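Local coordinates for malonyl CoA-acyl carrier protein transacylase (Mycobacterium tuberculosis, PDB 2QC3), which catalyses the transfer of the malonyl group from malonyl-CoA to holo acyl carrier protein, supplying malonyl-ACP for fatty acid biosynthesis, at residues Ala38-Leu42 with Ala43-Thr47; Gln73-Arg77 with Arg78-Ala82; Thr141-Leu144 with Ser145-Gln149. All blocks are in the same frame, centred on the assembly; numbering follows the deposited sequence.

Interaction 1 of 3, residues Ala38-Leu42 with Ala43-Thr47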
ATOM      1  N   ALA A  38      -4.434   2.022  17.550  1.00 43.84           N
ATOM      2  CA  ALA A  38      -3.929   0.752  17.039  1.00 42.76           C
ATOM      3  C   ALA A  38      -3.360  -0.115  18.159  1.00 43.74           C
ATOM      4  O   ALA A  38      -2.853  -1.212  17.908  1.00 42.39           O
ATOM      5  CB  ALA A  38      -2.855   1.009  15.993  1.00 41.32           C
ATOM      6  N   ASP A  39      -3.440   0.384  19.390  1.00 44.20           N
ATOM      7  CA  ASP A  39      -2.932  -0.342  20.551  1.00 44.74           C
ATOM      8  C   ASP A  39      -1.533  -0.872  20.258  1.00 42.89           C
ATOM      9  O   ASP A  39      -1.227  -2.036  20.507  1.00 43.32           O
ATOM     10  CB  ASP A  39      -3.874  -1.498  20.902  1.00 47.14           C
ATOM     11  CG  ASP A  39      -3.414  -2.276  22.117  1.00 49.42           C
ATOM     12  OD1 ASP A  39      -3.151  -1.640  23.161  1.00 51.06           O
ATOM     13  OD2 ASP A  39      -3.319  -3.518  22.031  1.00 51.18           O
ATOM     14  N   LEU A  40      -0.686   0.003  19.733  1.00 41.50           N
ATOM     15  CA  LEU A  40       0.673  -0.359  19.376  1.00 41.74           C
ATOM     16  C   LEU A  40       1.591   0.836  19.642  1.00 41.80           C
ATOM     17  O   LEU A  40       1.240   1.972  19.333  1.00 42.42           O
ATOM     18  CB  LEU A  40       0.712  -0.723  17.890  1.00 42.88           C
ATOM     19  CG  LEU A  40       1.510  -1.926  17.382  1.00 43.70           C
ATOM     20  CD1 LEU A  40       1.041  -3.200  18.071  1.00 42.67           C
ATOM     21  CD2 LEU A  40       1.313  -2.041  15.869  1.00 42.99           C
ATOM     22  N   ASP A  41       2.761   0.582  20.215  1.00 42.27           N
ATOM     23  CA  ASP A  41       3.711   1.653  20.501  1.00 43.39           C
ATOM     24  C   ASP A  41       4.391   2.030  19.191  1.00 41.97           C
ATOM     25  O   ASP A  41       5.559   1.712  18.978  1.00 42.89           O
ATOM     26  CB  ASP A  41       4.764   1.181  21.506  1.00 44.84           C
ATOM     27  CG  ASP A  41       5.536   2.332  22.137  1.00 46.91           C
ATOM     28  OD1 ASP A  41       5.912   3.281  21.415  1.00 46.53           O
ATOM     29  OD2 ASP A  41       5.780   2.279  23.361  1.00 49.14           O
ATOM     30  N   LEU A  42       3.654   2.703  18.315  1.00 42.05           N
ATOM     31  CA  LEU A  42       4.185   3.110  17.018  1.00 42.68           C
ATOM     32  C   LEU A  42       5.441   3.969  17.140  1.00 42.97           C
ATOM     33  O   LEU A  42       6.316   3.922  16.279  1.00 43.28           O
ATOM     34  CB  LEU A  42       3.115   3.868  16.226  1.00 42.05           C
ATOM     35  CG  LEU A  42       1.848   3.072  15.887  1.00 40.86           C
ATOM     36  CD1 LEU A  42       0.856   3.967  15.168  1.00 41.70           C
ATOM     37  CD2 LEU A  42       2.214   1.873  15.024  1.00 40.52           C
ATOM     38  N   ALA A  43       5.522   4.752  18.211  1.00 43.93           N
ATOM     39  CA  ALA A  43       6.670   5.624  18.439  1.00 44.87           C
ATOM     40  C   ALA A  43       7.985   4.850  18.414  1.00 44.93           C
ATOM     41  O   ALA A  43       8.877   5.155  17.623  1.00 44.94           O
ATOM     42  CB  ALA A  43       6.517   6.346  19.772  1.00 44.66           C
ATOM     43  N   ARG A  44       8.108   3.851  19.281  1.00 45.71           N
ATOM     44  CA  ARG A  44       9.330   3.055  19.336  1.00 46.92           C
ATOM     45  C   ARG A  44       9.470   2.176  18.101  1.00 46.54           C
ATOM     46  O   ARG A  44      10.579   1.929  17.629  1.00 46.24           O
ATOM     47  CB  ARG A  44       9.353   2.182  20.592  1.00 48.35           C
ATOM     48  CG  ARG A  44       8.121   1.314  20.775  1.00 52.41           C
ATOM     49  CD  ARG A  44       8.326   0.246  21.848  1.00 53.57           C
ATOM     50  NE  ARG A  44       8.725  -1.041  21.276  1.00 55.63           N
ATOM     51  CZ  ARG A  44       9.872  -1.268  20.641  1.00 56.19           C
ATOM     52  NH1 ARG A  44      10.761  -0.296  20.487  1.00 56.78           N
ATOM     53  NH2 ARG A  44      10.126  -2.472  20.145  1.00 55.41           N
ATOM     54  N   LEU A  45       8.340   1.708  17.577  1.00 46.17           N
ATOM     55  CA  LEU A  45       8.342   0.855  16.394  1.00 44.33           C
ATOM     56  C   LEU A  45       8.933   1.556  15.179  1.00 43.23           C
ATOM     57  O   LEU A  45       9.692   0.958  14.422  1.00 44.04           O
ATOM     58  CB  LEU A  45       6.917   0.392  16.077  1.00 44.19           C
ATOM     59  CG  LEU A  45       6.301  -0.567  17.097  1.00 44.41           C
ATOM     60  CD1 LEU A  45       4.828  -0.777  16.799  1.00 45.02           C
ATOM     61  CD2 LEU A  45       7.058  -1.887  17.064  1.00 45.35           C
ATOM     62  N   GLY A  46       8.591   2.828  15.002  1.00 42.40           N
ATOM     63  CA  GLY A  46       9.090   3.572  13.860  1.00 42.49           C
ATOM     64  C   GLY A  46      10.410   4.289  14.067  1.00 43.63           C
ATOM     65  O   GLY A  46      10.941   4.887  13.131  1.00 42.49           O
ATOM     66  N   THR A  47      10.949   4.238  15.281  1.00 45.13           N
ATOM     67  CA  THR A  47      12.214   4.907  15.561  1.00 47.44           C
ATOM     68  C   THR A  47      13.329   3.954  15.984  1.00 48.75           C
ATOM     69  O   THR A  47      14.341   3.834  15.292  1.00 49.01           O
ATOM     70  CB  THR A  47      12.052   5.996  16.654  1.00 46.97           C
ATOM     71  OG1 THR A  47      11.509   5.415  17.847  1.00 46.92           O
ATOM     72  CG2 THR A  47      11.135   7.102  16.168  1.00 45.92           C
TER
HETATM   73  O   HOH W   1       3.963   4.990  20.631  1.00 46.44           O

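Interaction 2 of 3, residues Gln73-Arg77 with Arg78-Ala82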
ATOM      1  N   GLN A  73      -0.538  14.777   6.950  1.00 40.45           N
ATOM      2  CA  GLN A  73      -1.012  15.687   7.980  1.00 43.00           C
ATOM      3  C   GLN A  73      -0.267  17.006   7.871  1.00 44.77           C
ATOM      4  O   GLN A  73      -0.875  18.075   7.855  1.00 45.39           O
ATOM      5  CB  GLN A  73      -0.776  15.089   9.368  1.00 45.14           C
ATOM      6  CG  GLN A  73      -1.685  13.932   9.722  1.00 48.71           C
ATOM      7  CD  GLN A  73      -3.138  14.329   9.726  1.00 50.90           C
ATOM      8  OE1 GLN A  73      -3.700  14.685   8.690  1.00 53.04           O
ATOM      9  NE2 GLN A  73      -3.761  14.275  10.898  1.00 52.95           N
ATOM     10  N   GLU A  74       1.057  16.922   7.799  1.00 45.02           N
ATOM     11  CA  GLU A  74       1.882  18.113   7.699  1.00 46.72           C
ATOM     12  C   GLU A  74       1.608  18.823   6.385  1.00 47.32           C
ATOM     13  O   GLU A  74       1.567  20.050   6.328  1.00 48.29           O
ATOM     14  CB  GLU A  74       3.363  17.747   7.792  1.00 46.32           C
ATOM     15  CG  GLU A  74       4.288  18.952   7.770  1.00 47.88           C
ATOM     16  CD  GLU A  74       4.009  19.940   8.894  1.00 48.11           C
ATOM     17  OE1 GLU A  74       4.671  20.995   8.923  1.00 49.11           O
ATOM     18  OE2 GLU A  74       3.136  19.669   9.748  1.00 47.67           O
ATOM     19  N   LEU A  75       1.416  18.045   5.329  1.00 48.58           N
ATOM     20  CA  LEU A  75       1.131  18.611   4.023  1.00 49.43           C
ATOM     21  C   LEU A  75      -0.194  19.366   4.138  1.00 49.84           C
ATOM     22  O   LEU A  75      -0.366  20.439   3.565  1.00 49.92           O
ATOM     23  CB  LEU A  75       1.044  17.493   2.977  1.00 50.01           C
ATOM     24  CG  LEU A  75       1.291  17.884   1.515  1.00 51.21           C
ATOM     25  CD1 LEU A  75       2.637  18.587   1.394  1.00 50.53           C
ATOM     26  CD2 LEU A  75       1.256  16.649   0.633  1.00 51.46           C
ATOM     27  N   ALA A  76      -1.122  18.804   4.908  1.00 50.14           N
ATOM     28  CA  ALA A  76      -2.426  19.423   5.116  1.00 50.94           C
ATOM     29  C   ALA A  76      -2.275  20.685   5.959  1.00 51.67           C
ATOM     30  O   ALA A  76      -2.982  21.674   5.755  1.00 50.82           O
ATOM     31  CB  ALA A  76      -3.362  18.445   5.814  1.00 49.33           C
ATOM     32  N   ARG A  77      -1.344  20.639   6.905  1.00 52.77           N
ATOM     33  CA  ARG A  77      -1.090  21.757   7.800  1.00 55.61           C
ATOM     34  C   ARG A  77      -0.609  22.998   7.047  1.00 55.42           C
ATOM     35  O   ARG A  77      -1.142  24.091   7.238  1.00 56.72           O
ATOM     36  CB  ARG A  77      -0.058  21.346   8.856  1.00 57.29           C
ATOM     37  CG  ARG A  77       0.117  22.331  10.002  1.00 60.83           C
ATOM     38  CD  ARG A  77       1.114  21.793  11.026  1.00 64.07           C
ATOM     39  NE  ARG A  77       1.307  22.696  12.160  1.00 67.42           N
ATOM     40  CZ  ARG A  77       0.365  23.003  13.049  1.00 68.58           C
ATOM     41  NH1 ARG A  77      -0.851  22.480  12.946  1.00 69.04           N
ATOM     42  NH2 ARG A  77       0.639  23.834  14.047  1.00 67.86           N
ATOM     43  N   ARG A  78       0.386  22.827   6.182  1.00 54.81           N
ATOM     44  CA  ARG A  78       0.930  23.945   5.419  1.00 54.01           C
ATOM     45  C   ARG A  78       0.057  24.345   4.232  1.00 53.26           C
ATOM     46  O   ARG A  78       0.364  25.306   3.527  1.00 53.25           O
ATOM     47  CB  ARG A  78       2.333  23.605   4.919  1.00 53.96           C
ATOM     48  CG  ARG A  78       3.292  23.182   6.008  1.00 54.81           C
ATOM     49  CD  ARG A  78       4.590  22.690   5.407  1.00 55.00           C
ATOM     50  NE  ARG A  78       5.554  22.307   6.432  1.00 56.02           N
ATOM     51  CZ  ARG A  78       6.749  21.794   6.170  1.00 57.15           C
ATOM     52  NH1 ARG A  78       7.125  21.603   4.913  1.00 57.46           N
ATOM     53  NH2 ARG A  78       7.567  21.474   7.162  1.00 58.08           N
ATOM     54  N   CYS A  79      -1.021  23.603   4.005  1.00 52.68           N
ATOM     55  CA  CYS A  79      -1.935  23.891   2.902  1.00 53.13           C
ATOM     56  C   CYS A  79      -1.227  23.990   1.545  1.00 53.03           C
ATOM     57  O   CYS A  79      -1.752  24.598   0.613  1.00 52.73           O
ATOM     58  CB  CYS A  79      -2.689  25.199   3.173  1.00 52.64           C
ATOM     59  SG  CYS A  79      -3.633  25.225   4.716  1.00 54.78           S
ATOM     60  N   VAL A  80      -0.051  23.382   1.433  1.00 53.57           N
ATOM     61  CA  VAL A  80       0.727  23.419   0.196  1.00 53.90           C
ATOM     62  C   VAL A  80      -0.069  22.994  -1.036  1.00 53.56           C
ATOM     63  O   VAL A  80       0.134  23.528  -2.125  1.00 53.83           O
ATOM     64  CB  VAL A  80       1.987  22.523   0.301  1.00 54.53           C
ATOM     65  CG1 VAL A  80       2.742  22.518  -1.015  1.00 55.34           C
ATOM     66  CG2 VAL A  80       2.877  23.015   1.420  1.00 56.23           C
ATOM     67  N   LEU A  81      -0.972  22.035  -0.867  1.00 53.38           N
ATOM     68  CA  LEU A  81      -1.769  21.556  -1.989  1.00 52.70           C
ATOM     69  C   LEU A  81      -3.207  22.057  -1.973  1.00 52.40           C
ATOM     70  O   LEU A  81      -4.019  21.642  -2.799  1.00 51.26           O
ATOM     71  CB  LEU A  81      -1.758  20.024  -2.024  1.00 52.46           C
ATOM     72  CG  LEU A  81      -0.375  19.381  -2.162  1.00 52.54           C
ATOM     73  CD1 LEU A  81      -0.524  17.870  -2.209  1.00 52.49           C
ATOM     74  CD2 LEU A  81       0.321  19.900  -3.419  1.00 52.37           C
ATOM     75  N   ALA A  82      -3.529  22.939  -1.030  1.00 52.46           N
ATOM     76  CA  ALA A  82      -4.881  23.487  -0.953  1.00 52.68           C
ATOM     77  C   ALA A  82      -5.145  24.248  -2.226  1.00 52.46           C
ATOM     78  O   ALA A  82      -4.464  25.222  -2.524  1.00 52.53           O
ATOM     79  CB  ALA A  82      -5.013  24.440   0.205  1.00 52.35           C
TER
HETATM   80  O   HOH W   2      -2.591  20.781   0.962  1.00 52.39           O

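Interaction 3 of 3, residues Thr141-Leu144 with Ser145-Gln149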
ATOM      1  N   THR A 141       2.729 -13.872 -21.059  1.00 29.93           N
ATOM      2  CA  THR A 141       1.783 -14.967 -21.213  1.00 30.53           C
ATOM      3  C   THR A 141       2.329 -16.242 -20.586  1.00 29.06           C
ATOM      4  O   THR A 141       1.645 -16.898 -19.803  1.00 28.95           O
ATOM      5  CB  THR A 141       1.449 -15.201 -22.705  1.00 31.27           C
ATOM      6  OG1 THR A 141       0.716 -14.074 -23.206  1.00 33.02           O
ATOM      7  CG2 THR A 141       0.609 -16.462 -22.883  1.00 30.77           C
ATOM      8  N   GLU A 142       3.565 -16.586 -20.915  1.00 28.32           N
ATOM      9  CA  GLU A 142       4.179 -17.783 -20.358  1.00 30.07           C
ATOM     10  C   GLU A 142       4.287 -17.741 -18.828  1.00 27.00           C
ATOM     11  O   GLU A 142       4.025 -18.735 -18.157  1.00 25.42           O
ATOM     12  CB  GLU A 142       5.559 -17.996 -20.972  1.00 33.71           C
ATOM     13  CG  GLU A 142       5.515 -18.206 -22.479  1.00 42.13           C
ATOM     14  CD  GLU A 142       4.551 -19.310 -22.883  1.00 46.15           C
ATOM     15  OE1 GLU A 142       4.675 -20.435 -22.346  1.00 48.60           O
ATOM     16  OE2 GLU A 142       3.669 -19.058 -23.737  1.00 49.58           O
ATOM     17  N   VAL A 143       4.673 -16.596 -18.277  1.00 26.23           N
ATOM     18  CA  VAL A 143       4.782 -16.469 -16.829  1.00 24.54           C
ATOM     19  C   VAL A 143       3.404 -16.644 -16.180  1.00 24.02           C
ATOM     20  O   VAL A 143       3.229 -17.489 -15.304  1.00 24.19           O
ATOM     21  CB  VAL A 143       5.375 -15.097 -16.420  1.00 24.69           C
ATOM     22  CG1 VAL A 143       5.157 -14.842 -14.937  1.00 22.46           C
ATOM     23  CG2 VAL A 143       6.867 -15.073 -16.718  1.00 24.55           C
ATOM     24  N   LEU A 144       2.426 -15.860 -16.625  1.00 23.24           N
ATOM     25  CA  LEU A 144       1.089 -15.950 -16.053  1.00 23.29           C
ATOM     26  C   LEU A 144       0.544 -17.362 -16.190  1.00 24.10           C
ATOM     27  O   LEU A 144       0.063 -17.937 -15.219  1.00 23.19           O
ATOM     28  CB  LEU A 144       0.159 -14.922 -16.704  1.00 20.23           C
ATOM     29  CG  LEU A 144       0.494 -13.494 -16.243  1.00 21.80           C
ATOM     30  CD1 LEU A 144      -0.360 -12.470 -16.955  1.00 20.00           C
ATOM     31  CD2 LEU A 144       0.279 -13.398 -14.741  1.00 19.62           C
ATOM     32  N   SER A 145       0.651 -17.925 -17.388  1.00 24.89           N
ATOM     33  CA  SER A 145       0.204 -19.287 -17.649  1.00 25.75           C
ATOM     34  C   SER A 145       0.870 -20.265 -16.685  1.00 25.75           C
ATOM     35  O   SER A 145       0.220 -21.148 -16.127  1.00 25.21           O
ATOM     36  CB  SER A 145       0.550 -19.675 -19.086  1.00 27.71           C
ATOM     37  OG  SER A 145       0.401 -21.065 -19.290  1.00 31.40           O
ATOM     38  N   ARG A 146       2.173 -20.107 -16.486  1.00 24.73           N
ATOM     39  CA  ARG A 146       2.877 -20.993 -15.580  1.00 23.15           C
ATOM     40  C   ARG A 146       2.316 -20.857 -14.167  1.00 22.13           C
ATOM     41  O   ARG A 146       2.166 -21.851 -13.465  1.00 21.77           O
ATOM     42  CB  ARG A 146       4.378 -20.693 -15.580  1.00 23.79           C
ATOM     43  CG  ARG A 146       5.193 -21.636 -14.689  1.00 24.41           C
ATOM     44  CD  ARG A 146       4.935 -23.096 -15.056  1.00 26.55           C
ATOM     45  NE  ARG A 146       5.665 -24.031 -14.204  1.00 29.95           N
ATOM     46  CZ  ARG A 146       5.482 -25.350 -14.210  1.00 31.33           C
ATOM     47  NH1 ARG A 146       4.586 -25.895 -15.026  1.00 29.92           N
ATOM     48  NH2 ARG A 146       6.202 -26.126 -13.412  1.00 30.32           N
ATOM     49  N   LEU A 147       1.997 -19.632 -13.754  1.00 20.90           N
ATOM     50  CA  LEU A 147       1.450 -19.427 -12.417  1.00 23.09           C
ATOM     51  C   LEU A 147       0.157 -20.221 -12.209  1.00 21.85           C
ATOM     52  O   LEU A 147      -0.012 -20.879 -11.185  1.00 20.16           O
ATOM     53  CB  LEU A 147       1.186 -17.937 -12.142  1.00 22.12           C
ATOM     54  CG  LEU A 147       2.344 -16.928 -12.191  1.00 25.15           C
ATOM     55  CD1 LEU A 147       1.892 -15.615 -11.529  1.00 24.15           C
ATOM     56  CD2 LEU A 147       3.567 -17.473 -11.467  1.00 23.53           C
ATOM     57  N   GLU A 148      -0.755 -20.160 -13.172  1.00 23.56           N
ATOM     58  CA  GLU A 148      -2.013 -20.894 -13.044  1.00 27.07           C
ATOM     59  C   GLU A 148      -1.750 -22.391 -12.989  1.00 25.42           C
ATOM     60  O   GLU A 148      -2.410 -23.108 -12.248  1.00 26.45           O
ATOM     61  CB  GLU A 148      -2.951 -20.580 -14.214  1.00 28.44           C
ATOM     62  CG  GLU A 148      -4.247 -21.361 -14.235  1.00 32.44           C
ATOM     63  CD  GLU A 148      -4.344 -22.268 -15.443  1.00 37.30           C
ATOM     64  OE1 GLU A 148      -3.578 -23.253 -15.521  1.00 36.54           O
ATOM     65  OE2 GLU A 148      -5.185 -21.990 -16.325  1.00 43.93           O
ATOM     66  N   GLN A 149      -0.785 -22.849 -13.778  1.00 25.46           N
ATOM     67  CA  GLN A 149      -0.424 -24.266 -13.811  1.00 27.81           C
ATOM     68  C   GLN A 149      -0.007 -24.756 -12.426  1.00 26.75           C
ATOM     69  O   GLN A 149      -0.231 -25.911 -12.083  1.00 26.81           O
ATOM     70  CB  GLN A 149       0.749 -24.508 -14.770  1.00 29.31           C
ATOM     71  CG  GLN A 149       0.490 -24.217 -16.246  1.00 34.70           C
ATOM     72  CD  GLN A 149       1.770 -24.307 -17.074  1.00 37.65           C
ATOM     73  OE1 GLN A 149       2.470 -25.320 -17.041  1.00 40.83           O
ATOM     74  NE2 GLN A 149       2.082 -23.246 -17.813  1.00 38.64           N
TER

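Interaction 1 of 3, residues Ala38-Leu42 with Ala43-Thr47
L40 and L42 meet L45 on the inner side of a short helix start, while D41 faces outward over the backbone N of R44. On the packed side L45 CD1 lies 3.6 Å from L40 CG, the two leucine side chains crossing at about a right angle, and 4.1 Å from L42 CD2. The CG of L45 stands beside its own backbone N (chi1 -68°), turned back toward the preceding loop. Branched aliphatic side chains suit this side because helix 57-77 covers it: L40 touches P62, L42 touches A66, and L45 rests on V59 and L63. Two backbone bonds close the first turn, from L45 N to D41 O at 3.1 Å and from G46 N to L42 O at 2.8 Å.

The outer side is polar and solvent-facing, with D41 exposed and a water bound. D41 OD1 accepts from R44 N at 3.1 Å, an almost straight bond (173°) that reaches the oxygen from above the carboxylate plane. The same OD1 accepts a hydrogen bond from the water at 2.7 Å, and the water accepts in turn from A43 N. Aspartate fits here because its short acid side chain can reach forward to the amide of R44, and through the water to that of A43; neither has a preceding turn to bond to. The R44 methylenes still lie close across the carboxylate, but its guanidinium goes on to a salt bridge with E53. The arrangement is that of an aspartate N-cap, here opening helix 42-47 just after a Schellman motif has closed helix 27-37.

Interaction 2 of 3, residues Gln73-Arg77 with Arg78-Ala82
E74 O accepts from R78 N at 3.0 Å near the end of helix 57-77, after which C79, with positive phi, leads the chain out into a type I beta turn from C79 to A82. A weak bond of 3.3 Å from C79 N to A76 O spans three residues instead of four, and the turn itself is closed by A82 N donating to C79 O at 2.9 Å.

The same two residues that share the backbone bond, E74 and R78, also join by their side chains. R78 NE donates to E74 OE1 at 3.0 Å, a hydrogen bond within a salt bridge, bent (131°) and met on the anti side, somewhat out of the carboxylate plane. The carboxylate and guanidinium planes stand 81° apart, so a two-pronged pairing is not made; instead E74 CG lies over one guanidinium face. A kink at chi2 (58°) folds the glutamate toward the arginine, whose own chain runs extended from CG to NE. Glutamate and arginine four residues apart suit one another, since one helical turn brings them to the same side.

Around the other flank the contact is apolar. L75 CD2 reaches L81 CD1 at 3.6 Å, and L75 CD1 meets V80 CB at 4.1 Å, crossing at about a right angle. L300 and A301 of the C-terminal tail touch L75 and V80 respectively. A water accepts from L81 N at 2.7 Å and donates weakly to L75 O, bridging the turn and the helix. This is a helix C-terminal exit in which a positive-phi residue breaks the spiral and an apolar contact ties the following turn back to the helix, on the way to strand 86-90.

Interaction 3 of 3, residues Thr141-Leu144 with Ser145-Gln149
T141 O receives S145 N at 2.8 Å, and E142 O receives R146 N at the same length. L147 N to V143 O, at 2.9 Å, and E148 N to L144 O, at 3.1 Å, carry the alpha-helical pattern onward, each spanning four residues.

On the outer side the polar side chains form a chain of their own. S145 OG, anti to its N (chi1 167°), accepts from Q149 NE2 at 3.1 Å one turn later. The amide's other end, Q149 OE1, accepts from R146 NH1 at 3.0 Å; it lies in the guanidinium plane, while the donor stands well above the amide carbonyl plane. Glutamine serves here because it can donate and accept at once, linking a hydroxyl to an arginine.

The inner side is aliphatic: L144 CD2 and L147 CD1 are 4.2 Å apart. D139 accepts from E142 N at the helix start. Both leucines also rest on P154 of strand 153-159, and V143 on P180 and A183, so helix 140-149 lies between that strand and the loop preceding strand 184-187.

The three contacts follow one another along the chain without interleaving, all within the acyl transferase domain. Interactions 1 and 2 have centres about 24 Å apart and nearest atoms about 12 Å apart, and helix 57-77 connects them: residues in its first half cover the leucines of interaction 1, while its final turn belongs to interaction 2, before strand 86-90 of the parallel sheet. Interaction 3 lies across the chain's centre, about 40 Å and 45 Å from the other two by centres, on helix 140-149 beside the mixed sheet. The L147 side chain comes to about 12 Å from that of the probable catalytic H195; the three are separate local elements of one domain and form no shared site.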